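Local coordinates for protein CCMAN5 (Cellulosimicrobium cellulans, PDB 2XSG) that hydrolyses alpha-mannosidic linkages as a family 92 glycoside hydrolase and enables mannose-6-phosphate modification of yeast-made lysosomal enzymes, at residues Val13-Gly18 with Ala108-Tyr113; Ala30-Gly35 with Arg283-Ala288; Pro41-Gly46 with Tyr54-Ile59; Ala141-Val146 with Pro322-Ser327. One frame throughout, in Å; residues are numbered along the deposited sequence.

Contact 1 (Val13-Gly18 with Ala108-Tyr113)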
loop_
_atom_site.group_PDB
_atom_site.type_symbol
_atom_site.label_atom_id
_atom_site.label_comp_id
_atom_site.label_asym_id
_atom_site.label_seq_id
_atom_site.Cartn_x
_atom_site.Cartn_y
_atom_site.Cartn_z
ATOM N N VAL A 13 9.827 12.111 8.693
ATOM C CA VAL A 13 8.529 11.671 8.174
ATOM C C VAL A 13 7.461 12.777 8.318
ATOM O O VAL A 13 7.292 13.369 9.397
ATOM C CB VAL A 13 8.077 10.365 8.895
ATOM C CG1 VAL A 13 6.686 9.917 8.483
ATOM C CG2 VAL A 13 9.074 9.240 8.637
ATOM N N ASP A 14 6.745 13.048 7.229
ATOM C CA ASP A 14 5.576 13.914 7.280
ATOM C C ASP A 14 4.305 13.070 7.056
ATOM O O ASP A 14 3.929 12.796 5.904
ATOM C CB ASP A 14 5.699 15.027 6.223
ATOM C CG ASP A 14 4.594 16.082 6.321
ATOM O OD1 ASP A 14 3.553 15.866 6.999
ATOM O OD2 ASP A 14 4.760 17.137 5.671
ATOM N N VAL A 15 3.636 12.690 8.149
ATOM C CA VAL A 15 2.458 11.818 8.053
ATOM C C VAL A 15 1.246 12.493 7.385
ATOM O O VAL A 15 0.225 11.854 7.160
ATOM C CB VAL A 15 2.032 11.199 9.418
ATOM C CG1 VAL A 15 3.172 10.405 10.062
ATOM C CG2 VAL A 15 1.487 12.272 10.376
ATOM N N PHE A 16 1.356 13.782 7.075
ATOM C CA PHE A 16 0.249 14.481 6.427
ATOM C C PHE A 16 0.339 14.458 4.914
ATOM O O PHE A 16 -0.622 14.786 4.225
ATOM C CB PHE A 16 0.126 15.906 6.945
ATOM C CG PHE A 16 -0.324 15.974 8.370
ATOM C CD1 PHE A 16 -1.636 15.652 8.714
ATOM C CD2 PHE A 16 0.561 16.359 9.360
ATOM C CE1 PHE A 16 -2.060 15.704 10.038
ATOM C CE2 PHE A 16 0.154 16.416 10.691
ATOM C CZ PHE A 16 -1.160 16.094 11.031
ATOM N N VAL A 17 1.487 14.036 4.400
ATOM C CA VAL A 17 1.655 13.906 2.965
ATOM C C VAL A 17 0.646 12.901 2.435
ATOM O O VAL A 17 0.580 11.765 2.913
ATOM C CB VAL A 17 3.092 13.510 2.595
ATOM C CG1 VAL A 17 3.160 12.982 1.131
ATOM C CG2 VAL A 17 4.013 14.723 2.810
ATOM N N GLY A 18 -0.142 13.337 1.458
ATOM C CA GLY A 18 -1.151 12.475 0.845
ATOM C C GLY A 18 -2.503 12.410 1.568
ATOM O O GLY A 18 -3.355 11.603 1.193
ATOM N N ALA A 108 1.750 15.539 14.569
ATOM C CA ALA A 108 1.789 14.107 14.407
ATOM C C ALA A 108 3.103 13.658 13.789
ATOM O O ALA A 108 3.831 14.445 13.191
ATOM C CB ALA A 108 0.563 13.593 13.556
ATOM N N GLY A 109 3.392 12.377 13.959
ATOM C CA GLY A 109 4.593 11.748 13.429
ATOM C C GLY A 109 4.545 10.282 13.815
ATOM O O GLY A 109 3.562 9.846 14.441
ATOM N N PRO A 110 5.594 9.514 13.458
ATOM C CA PRO A 110 5.547 8.059 13.618
ATOM C C PRO A 110 5.161 7.571 15.023
ATOM O O PRO A 110 5.925 7.724 15.963
ATOM C CB PRO A 110 6.970 7.626 13.214
ATOM C CG PRO A 110 7.331 8.590 12.152
ATOM C CD PRO A 110 6.784 9.923 12.684
ATOM N N GLY A 111 3.959 7.005 15.132
ATOM C CA GLY A 111 3.458 6.442 16.383
ATOM C C GLY A 111 2.477 7.299 17.160
ATOM O O GLY A 111 1.938 6.857 18.185
ATOM N N PHE A 112 2.244 8.527 16.704
ATOM C CA PHE A 112 1.440 9.477 17.483
ATOM C C PHE A 112 0.646 10.451 16.642
ATOM O O PHE A 112 1.024 10.764 15.528
ATOM C CB PHE A 112 2.298 10.211 18.543
ATOM C CG PHE A 112 3.083 11.397 18.019
ATOM C CD1 PHE A 112 4.285 11.210 17.345
ATOM C CD2 PHE A 112 2.643 12.691 18.250
ATOM C CE1 PHE A 112 5.032 12.289 16.876
ATOM C CE2 PHE A 112 3.370 13.794 17.783
ATOM C CZ PHE A 112 4.573 13.586 17.080
ATOM N N TYR A 113 -0.460 10.935 17.199
ATOM C CA TYR A 113 -1.163 12.080 16.629
ATOM C C TYR A 113 -1.789 12.933 17.749
ATOM O O TYR A 113 -2.323 12.394 18.719
ATOM C CB TYR A 113 -2.219 11.609 15.624
ATOM C CG TYR A 113 -3.132 12.708 15.136
ATOM C CD1 TYR A 113 -4.237 13.108 15.901
ATOM C CD2 TYR A 113 -2.915 13.327 13.919
ATOM C CE1 TYR A 113 -5.086 14.101 15.470
ATOM C CE2 TYR A 113 -3.764 14.330 13.469
ATOM C CZ TYR A 113 -4.849 14.710 14.253
ATOM O OH TYR A 113 -5.685 15.715 13.837
HETATM O O HOH W 1 4.909 14.014 10.511
#

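Contact 2 (Ala30-Gly35 with Arg283-Ala288)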
loop_
_atom_site.group_PDB
_atom_site.type_symbol
_atom_site.label_atom_id
_atom_site.label_comp_id
_atom_site.label_asym_id
_atom_site.label_seq_id
_atom_site.Cartn_x
_atom_site.Cartn_y
_atom_site.Cartn_z
ATOM N N ALA A 30 -2.048 7.533 13.979
ATOM C CA ALA A 30 -0.979 6.991 14.815
ATOM C C ALA A 30 -0.906 5.479 14.586
ATOM O O ALA A 30 -1.911 4.772 14.718
ATOM C CB ALA A 30 -1.223 7.305 16.294
ATOM N N GLN A 31 0.267 4.996 14.192
ATOM C CA GLN A 31 0.431 3.568 13.942
ATOM C C GLN A 31 1.869 3.092 14.101
ATOM O O GLN A 31 2.810 3.858 13.867
ATOM C CB GLN A 31 -0.138 3.175 12.565
ATOM C CG GLN A 31 0.347 4.003 11.372
ATOM C CD GLN A 31 -0.553 3.821 10.170
ATOM O OE1 GLN A 31 -1.661 3.325 10.311
ATOM N NE2 GLN A 31 -0.104 4.244 8.996
ATOM N N ALA A 32 2.030 1.836 14.515
ATOM C CA ALA A 32 3.359 1.228 14.596
ATOM C C ALA A 32 3.712 0.659 13.225
ATOM O O ALA A 32 2.827 0.532 12.370
ATOM C CB ALA A 32 3.377 0.124 15.655
ATOM N N PRO A 33 4.991 0.276 13.013
ATOM C CA PRO A 33 5.330 -0.352 11.728
ATOM C C PRO A 33 4.460 -1.600 11.455
ATOM O O PRO A 33 4.359 -2.476 12.312
ATOM C CB PRO A 33 6.807 -0.731 11.900
ATOM C CG PRO A 33 7.326 0.274 12.862
ATOM C CD PRO A 33 6.185 0.478 13.850
ATOM N N ASN A 34 3.810 -1.640 10.288
ATOM C CA ASN A 34 2.891 -2.735 9.935
ATOM C C ASN A 34 1.847 -3.030 11.015
ATOM O O ASN A 34 1.446 -4.166 11.215
ATOM C CB ASN A 34 3.687 -4.011 9.592
ATOM C CG ASN A 34 4.481 -3.868 8.319
ATOM O OD1 ASN A 34 3.965 -4.105 7.218
ATOM N ND2 ASN A 34 5.736 -3.472 8.448
ATOM N N GLY A 35 1.412 -1.991 11.713
ATOM C CA GLY A 35 0.459 -2.143 12.788
ATOM C C GLY A 35 -0.944 -2.437 12.320
ATOM O O GLY A 35 -1.364 -2.024 11.223
ATOM N N ARG A 283 7.942 5.320 18.794
ATOM C CA ARG A 283 8.851 6.211 18.045
ATOM C C ARG A 283 10.201 5.538 17.821
ATOM O O ARG A 283 10.740 5.607 16.715
ATOM C CB ARG A 283 9.028 7.591 18.699
ATOM C CG ARG A 283 9.889 8.558 17.848
ATOM C CD ARG A 283 10.324 9.816 18.620
ATOM N NE ARG A 283 10.898 10.828 17.726
ATOM C CZ ARG A 283 10.194 11.743 17.053
ATOM N NH1 ARG A 283 8.871 11.797 17.158
ATOM N NH2 ARG A 283 10.814 12.610 16.263
ATOM N N ALA A 284 10.725 4.871 18.860
ATOM C CA ALA A 284 11.995 4.149 18.761
ATOM C C ALA A 284 11.901 2.970 17.804
ATOM O O ALA A 284 12.806 2.737 17.004
ATOM C CB ALA A 284 12.486 3.680 20.150
ATOM N N GLU A 285 10.816 2.217 17.894
ATOM C CA GLU A 285 10.564 1.164 16.920
ATOM C C GLU A 285 10.578 1.720 15.471
ATOM O O GLU A 285 11.152 1.088 14.568
ATOM C CB GLU A 285 9.260 0.422 17.256
ATOM C CG GLU A 285 8.948 -0.740 16.326
ATOM C CD GLU A 285 7.632 -1.440 16.664
ATOM O OE1 GLU A 285 7.039 -1.129 17.736
ATOM O OE2 GLU A 285 7.201 -2.300 15.847
ATOM N N TRP A 286 9.987 2.900 15.254
ATOM C CA TRP A 286 10.012 3.501 13.910
ATOM C C TRP A 286 11.423 3.881 13.497
ATOM O O TRP A 286 11.819 3.666 12.350
ATOM C CB TRP A 286 9.076 4.706 13.793
ATOM C CG TRP A 286 7.695 4.313 13.348
ATOM C CD1 TRP A 286 6.540 4.396 14.077
ATOM C CD2 TRP A 286 7.324 3.762 12.072
ATOM N NE1 TRP A 286 5.469 3.949 13.330
ATOM C CE2 TRP A 286 5.924 3.539 12.102
ATOM C CE3 TRP A 286 8.042 3.410 10.916
ATOM C CZ2 TRP A 286 5.229 2.996 11.017
ATOM C CZ3 TRP A 286 7.344 2.866 9.827
ATOM C CH2 TRP A 286 5.954 2.669 9.888
ATOM N N ASN A 287 12.178 4.450 14.444
ATOM C CA ASN A 287 13.566 4.838 14.184
ATOM C C ASN A 287 14.465 3.650 13.807
ATOM O O ASN A 287 15.367 3.794 12.976
ATOM C CB ASN A 287 14.153 5.622 15.364
ATOM C CG ASN A 287 13.837 7.103 15.295
ATOM O OD1 ASN A 287 13.685 7.671 14.217
ATOM N ND2 ASN A 287 13.737 7.738 16.454
ATOM N N ALA A 288 14.214 2.492 14.419
ATOM C CA ALA A 288 14.919 1.265 14.067
ATOM C C ALA A 288 14.533 0.795 12.664
ATOM O O ALA A 288 15.399 0.402 11.876
ATOM C CB ALA A 288 14.644 0.149 15.099
HETATM O O HOH W 2 4.694 -3.181 14.856
#

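Contact 3 (Pro41-Gly46 with Tyr54-Ile59)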
loop_
_atom_site.group_PDB
_atom_site.type_symbol
_atom_site.label_atom_id
_atom_site.label_comp_id
_atom_site.label_asym_id
_atom_site.label_seq_id
_atom_site.Cartn_x
_atom_site.Cartn_y
_atom_site.Cartn_z
ATOM N N PRO A 41 -7.664 10.226 13.210
ATOM C CA PRO A 41 -8.679 11.245 13.398
ATOM C C PRO A 41 -9.690 11.151 12.260
ATOM O O PRO A 41 -9.317 10.738 11.166
ATOM C CB PRO A 41 -7.876 12.561 13.277
ATOM C CG PRO A 41 -6.611 12.180 12.514
ATOM C CD PRO A 41 -6.319 10.812 13.033
ATOM N N ARG A 42 -10.948 11.518 12.516
ATOM C CA ARG A 42 -11.979 11.542 11.481
ATOM C C ARG A 42 -12.486 12.943 11.211
ATOM O O ARG A 42 -13.099 13.555 12.079
ATOM C CB ARG A 42 -13.166 10.660 11.880
ATOM C CG ARG A 42 -14.108 10.314 10.719
ATOM C CD ARG A 42 -14.975 9.097 11.104
ATOM N NE ARG A 42 -15.649 8.466 9.961
ATOM C CZ ARG A 42 -15.072 7.624 9.100
ATOM N NH1 ARG A 42 -13.782 7.335 9.212
ATOM N NH2 ARG A 42 -15.783 7.095 8.100
ATOM N N THR A 43 -12.275 13.451 10.004
ATOM C CA THR A 43 -12.780 14.794 9.696
ATOM C C THR A 43 -14.278 14.770 9.386
ATOM O O THR A 43 -14.847 13.717 9.107
ATOM C CB THR A 43 -11.996 15.508 8.563
ATOM O OG1 THR A 43 -12.090 14.769 7.344
ATOM C CG2 THR A 43 -10.537 15.684 8.939
ATOM N N THR A 44 -14.910 15.936 9.441
ATOM C CA THR A 44 -16.329 16.058 9.087
ATOM C C THR A 44 -16.567 17.455 8.524
ATOM O O THR A 44 -15.892 18.407 8.946
ATOM C CB THR A 44 -17.228 15.777 10.321
ATOM O OG1 THR A 44 -18.595 16.019 9.988
ATOM C CG2 THR A 44 -16.817 16.644 11.528
ATOM N N PRO A 45 -17.501 17.599 7.558
ATOM C CA PRO A 45 -18.356 16.588 6.933
ATOM C C PRO A 45 -17.657 15.798 5.826
ATOM O O PRO A 45 -18.184 14.778 5.369
ATOM C CB PRO A 45 -19.489 17.421 6.336
ATOM C CG PRO A 45 -18.834 18.708 5.976
ATOM C CD PRO A 45 -17.767 18.949 7.019
ATOM N N GLY A 46 -16.504 16.273 5.380
ATOM C CA GLY A 46 -15.741 15.594 4.321
ATOM C C GLY A 46 -14.594 14.787 4.904
ATOM O O GLY A 46 -14.143 15.036 6.022
ATOM N N TYR A 54 -7.368 16.537 4.796
ATOM C CA TYR A 54 -6.576 17.703 5.290
ATOM C C TYR A 54 -7.296 19.048 5.100
ATOM O O TYR A 54 -7.107 19.986 5.897
ATOM C CB TYR A 54 -5.191 17.771 4.615
ATOM C CG TYR A 54 -4.194 18.689 5.325
ATOM C CD1 TYR A 54 -4.080 20.052 4.988
ATOM C CD2 TYR A 54 -3.392 18.200 6.366
ATOM C CE1 TYR A 54 -3.165 20.888 5.672
ATOM C CE2 TYR A 54 -2.481 19.035 7.051
ATOM C CZ TYR A 54 -2.378 20.356 6.696
ATOM O OH TYR A 54 -1.484 21.148 7.370
ATOM N N ALA A 55 -8.091 19.147 4.036
ATOM C CA ALA A 55 -8.752 20.402 3.686
ATOM C C ALA A 55 -9.888 20.753 4.639
ATOM O O ALA A 55 -10.366 21.892 4.606
ATOM C CB ALA A 55 -9.263 20.374 2.237
ATOM N N GLN A 56 -10.302 19.804 5.494
ATOM C CA GLN A 56 -11.435 20.027 6.409
ATOM C C GLN A 56 -11.041 20.819 7.664
ATOM O O GLN A 56 -9.861 21.113 7.896
ATOM C CB GLN A 56 -12.100 18.712 6.797
ATOM C CG GLN A 56 -12.558 17.848 5.642
ATOM C CD GLN A 56 -13.653 18.486 4.826
ATOM O OE1 GLN A 56 -14.693 18.875 5.357
ATOM N NE2 GLN A 56 -13.442 18.571 3.521
ATOM N N SER A 57 -12.037 21.184 8.466
ATOM C CA SER A 57 -11.772 22.020 9.629
ATOM C C SER A 57 -12.543 21.562 10.865
ATOM O O SER A 57 -12.552 22.256 11.891
ATOM C CB SER A 57 -12.053 23.489 9.315
ATOM O OG SER A 57 -13.385 23.664 8.875
ATOM N N LYS A 58 -13.165 20.382 10.770
ATOM C CA LYS A 58 -13.767 19.746 11.926
ATOM C C LYS A 58 -13.376 18.284 12.026
ATOM O O LYS A 58 -13.180 17.610 11.017
ATOM C CB LYS A 58 -15.282 19.901 11.922
ATOM C CG LYS A 58 -15.722 21.324 12.235
ATOM C CD LYS A 58 -17.112 21.589 11.745
ATOM C CE LYS A 58 -17.486 23.036 11.993
ATOM N NZ LYS A 58 -18.835 23.289 11.456
ATOM N N ILE A 59 -13.260 17.828 13.265
ATOM C CA ILE A 59 -12.964 16.447 13.594
ATOM C C ILE A 59 -14.004 15.958 14.589
ATOM O O ILE A 59 -14.343 16.651 15.543
ATOM C CB ILE A 59 -11.536 16.319 14.184
ATOM C CG1 ILE A 59 -10.497 16.462 13.058
ATOM C CG2 ILE A 59 -11.370 15.023 15.008
ATOM C CD1 ILE A 59 -9.049 16.339 13.507
HETATM O O HOH W 3 -14.725 20.718 8.076
#

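Contact 4 (Ala141-Val146 with Pro322-Ser327)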
loop_
_atom_site.group_PDB
_atom_site.type_symbol
_atom_site.label_atom_id
_atom_site.label_comp_id
_atom_site.label_asym_id
_atom_site.label_seq_id
_atom_site.Cartn_x
_atom_site.Cartn_y
_atom_site.Cartn_z
ATOM N N ALA A 141 0.595 1.179 19.544
ATOM C CA ALA A 141 1.495 0.040 19.440
ATOM C C ALA A 141 0.920 -0.854 18.353
ATOM O O ALA A 141 -0.113 -0.505 17.778
ATOM C CB ALA A 141 1.584 -0.707 20.767
ATOM N N THR A 142 1.574 -1.991 18.079
ATOM C CA THR A 142 1.179 -2.925 17.014
ATOM C C THR A 142 -0.326 -3.196 17.016
ATOM O O THR A 142 -0.996 -3.074 15.969
ATOM C CB THR A 142 1.958 -4.284 17.125
ATOM O OG1 THR A 142 3.367 -4.033 17.132
ATOM C CG2 THR A 142 1.635 -5.232 15.974
ATOM N N ARG A 143 -0.855 -3.552 18.189
ATOM C CA ARG A 143 -2.249 -3.995 18.294
ATOM C C ARG A 143 -3.130 -3.001 19.047
ATOM O O ARG A 143 -4.333 -3.229 19.171
ATOM C CB ARG A 143 -2.327 -5.376 18.973
ATOM C CG ARG A 143 -1.545 -6.475 18.256
ATOM C CD ARG A 143 -1.325 -7.741 19.106
ATOM N NE ARG A 143 -0.427 -8.646 18.386
ATOM C CZ ARG A 143 0.894 -8.560 18.345
ATOM N NH1 ARG A 143 1.578 -9.438 17.620
ATOM N NH2 ARG A 143 1.544 -7.617 19.034
ATOM N N SER A 144 -2.543 -1.904 19.539
ATOM C CA SER A 144 -3.238 -1.046 20.495
ATOM C C SER A 144 -3.244 0.427 20.118
ATOM O O SER A 144 -2.294 0.939 19.524
ATOM C CB SER A 144 -2.607 -1.145 21.887
ATOM O OG SER A 144 -2.587 -2.467 22.369
ATOM N N GLY A 145 -4.322 1.101 20.499
ATOM C CA GLY A 145 -4.396 2.541 20.412
ATOM C C GLY A 145 -4.609 3.112 21.792
ATOM O O GLY A 145 -5.495 2.653 22.526
ATOM N N VAL A 146 -3.798 4.101 22.158
ATOM C CA VAL A 146 -3.950 4.745 23.460
ATOM C C VAL A 146 -4.313 6.187 23.272
ATOM O O VAL A 146 -3.841 6.828 22.315
ATOM C CB VAL A 146 -2.713 4.591 24.405
ATOM C CG1 VAL A 146 -2.504 3.138 24.710
ATOM C CG2 VAL A 146 -1.435 5.224 23.806
ATOM N N PRO A 322 1.033 -5.664 4.117
ATOM C CA PRO A 322 0.031 -6.249 5.015
ATOM C C PRO A 322 0.319 -5.991 6.501
ATOM O O PRO A 322 1.475 -5.769 6.884
ATOM C CB PRO A 322 0.086 -7.752 4.683
ATOM C CG PRO A 322 1.475 -7.963 4.143
ATOM C CD PRO A 322 1.757 -6.705 3.365
ATOM N N MET A 323 -0.735 -6.013 7.320
ATOM C CA MET A 323 -0.626 -5.681 8.737
ATOM C C MET A 323 -0.341 -6.927 9.546
ATOM O O MET A 323 -0.733 -8.028 9.155
ATOM C CB MET A 323 -1.926 -5.079 9.283
ATOM C CG MET A 323 -2.633 -4.074 8.412
ATOM S SD MET A 323 -4.268 -3.804 9.149
ATOM C CE MET A 323 -5.242 -3.730 7.669
ATOM N N ASN A 324 0.326 -6.743 10.680
ATOM C CA ASN A 324 0.524 -7.830 11.641
ATOM C C ASN A 324 -0.861 -8.316 12.086
ATOM O O ASN A 324 -1.607 -7.573 12.733
ATOM C CB ASN A 324 1.372 -7.329 12.822
ATOM C CG ASN A 324 1.808 -8.437 13.776
ATOM O OD1 ASN A 324 1.115 -9.450 13.965
ATOM N ND2 ASN A 324 2.952 -8.221 14.427
ATOM N N ALA A 325 -1.221 -9.531 11.676
ATOM C CA ALA A 325 -2.487 -10.182 12.055
ATOM C C ALA A 325 -2.290 -11.339 13.053
ATOM O O ALA A 325 -3.119 -12.243 13.141
ATOM C CB ALA A 325 -3.207 -10.676 10.817
ATOM N N THR A 326 -1.206 -11.267 13.823
ATOM C CA THR A 326 -0.818 -12.281 14.822
ATOM C C THR A 326 -0.990 -11.769 16.251
ATOM O O THR A 326 -0.672 -10.616 16.549
ATOM C CB THR A 326 0.677 -12.698 14.620
ATOM O OG1 THR A 326 0.872 -13.085 13.254
ATOM C CG2 THR A 326 1.119 -13.845 15.550
ATOM N N SER A 327 -1.469 -12.643 17.131
ATOM C CA SER A 327 -1.590 -12.341 18.554
ATOM C C SER A 327 -0.235 -12.387 19.245
ATOM O O SER A 327 0.732 -12.878 18.665
ATOM C CB SER A 327 -2.525 -13.348 19.219
ATOM O OG SER A 327 -1.934 -14.643 19.297
HETATM O O HOH W 4 4.008 -10.379 16.187
#

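Contact 1 (Val13-Gly18 with Ala108-Tyr113)
V15 lies at the centre, its two methyls splitting over the first two residues of the hairpin end: CG2 rests 3.6 Å from A108 CB, and CG1 lies 3.9 Å from G109 CA. CG1 is anti to the carbonyl carbon (chi1 -57°), which leaves CG2 in the crowded position between backbone N and carbonyl carbon. V13 follows beside it, its CB 3.8 Å from P110 CG, the two side chains crossing obliquely. On the other flank F16 touches A108 CB with its CZ, and the same atom is 4.0 Å from Y113 CE2; the tyrosine carbon comes to the edge of the phenylalanine ring. Besides these apolar touches, one water ties the backbones together, 2.7 Å from V13 O and 2.9 Å from A108 O while it accepts the N-H of V15. Behind this shell, D14 OD1 accepts from F16 N at 3.0 Å, the N-H coming from above the carboxylate plane, an Asx turn within a type I turn from D14 to V17, the turn that carries V15 and F16. Y113 OH is held by E106, and Y316 of helix 306-318 packs on V13, V15 and P110. The hairpin side is a tight type II turn, G109 to F112, joining strands 106-109 and 112-121: the tip of a beta hairpin from the large antiparallel sheet of the N-terminal domain, wedged against the chain's N-terminal loop.

Contact 2 (Ala30-Gly35 with Arg283-Ala288)
The loop 30-35 passes helix 275-290 closest at P33 and W286, whose CA atoms lie 6.4 Å apart, and then folds into a type II turn from A32 to G35. W286 makes the two main contacts. Its indole reaches over to the loop and lies under P33, whose CG stands 3.6 Å from the centroid of the six-membered ring, 11° off the normal, a CH-pi contact over the face. P33 CD comes to 3.5 Å from W286 CE2, so the proline ring covers the fused bond as well. At the indole edge, W286 NE1 donates to Q31 O at 2.7 Å and 170°, in the ring plane and on a carbonyl lone pair; this nearly straight bond fixes the rotation of the indole. The loop belongs to the N-terminal and the helix to the catalytic part of this family 92 enzyme, so the CH-pi contact joins the two, consistent with an interdomain seam. An alanine in place of W286 would lose both the proline face contact and the bond to Q31 O, and would probably loosen the loop from the helix. E285, extended beyond CG, brings its carboxylate obliquely across P33, with OE2 3.6 Å from P33 CD. A water donates to E285 OE2 and to P33 O, joining the helix side chain to the turn. The rings of Y316 and W286 meet with their planes about 45° apart.

Contact 3 (Pro41-Gly46 with Tyr54-Ile59)
T43 OG1 is gripped twice: it donates to G46 O over a very short 2.5 Å, on a lone pair in the carbonyl plane, and accepts from the backbone N of D53. Its torsion (chi1 61°) sets OG1 in the crowded position between backbone N and carbonyl carbon, from where it reaches forward to G46. Q56 crosses T43 at about a right angle, CG 3.5 Å from OG1. The glutamine chain bends at chi2, so that OE1 turns back to G46 N, a weak bond of 3.2 Å, while NE2 goes to D53 OD2. G46 packs close to this amide, and a CB on it would fall 2.6 Å from Q56 NE2. Between these groups one water donates to T44 O, 2.7 Å away, and to Q56 OE1, and accepts from S57 N. The strands themselves are antiparallel: T43 and I59 form a non-hydrogen-bonded pair, and T44 N donates to K58 O at 2.9 Å from above the carbonyl plane. T43 CA and I59 CA add CA-H...O contacts to K58 O and R42 O. Strand 40-44 is an outer strand of a three-stranded sheet. On the face with T43 and I59, I59 CD1 meets P41 CB at 4.0 Å and both lean on Y113; on the opposite face, T44 CG2 packs against K58 CB at 3.6 Å, and the rest of the lysine leads away. The contact thus pairs a buried apolar face, P41 and I59, with a polar end where T43, Q56 and water satisfy backbone groups around the cis T44-P45 peptide, D53 standing behind.

Contact 4 (Ala141-Val146 with Pro322-Ser327)
Here the turn of the hairpin between strands 133-140 and 144-150 meets an Asx turn, in which N324 OD1 accepts from T326 N at 3.0 Å; the meeting of the two turns joins the N-terminal part of the enzyme to the catalytic part. The tight part is the guanidinium of R143, extended from CG to NE and applied side-on to one carbonyl: NE donates to T326 O at 2.7 Å and NH1 to the same oxygen at 2.8 Å, both with the oxygen close to the guanidinium plane. NE arrives in the carbonyl plane, whereas NH1 stands 45° out of it. R143 NH2 forms a salt bridge with E269, so the positive group is held from two sides. A leucine in place of R143 would lose both bonds to T326 O and the link to E269, and would probably leave the turns poorly joined. The other part is looser and wetter. R143 NH1 and N324 ND2 come within 3.7 Å, the guanidinium and amide crossing obliquely, planes 74° apart, and a water accepts from both, weakly from the arginine. T142 CG2 lies over one face of the guanidinium, offset toward its rim, and 3.6 Å from N324 ND2.

Overall arrangement
Contact 2 is the hub of the group, with contacts 1 and 4 each centred 11 Å from it. P110 CB of contact 1 touches W286 CD1 of contact 2 at 3.4 Å, while N34 O of contact 2 probably accepts from N324 N of contact 4 at 2.9 Å. Contact 3, nested along the chain within the loops closed by contacts 1 and 2, touches contact 1 through Y113, whose OH lies 3.4 Å from I59 CD1. Contacts 3 and 4 stay apart, centres 25 Å distant. Contacts 2 and 4 bridge the N-terminal and catalytic parts of the enzyme; contacts 1 and 3 stay within the former. The calcium ligands N588, E589 and D662 belong to none of these segments.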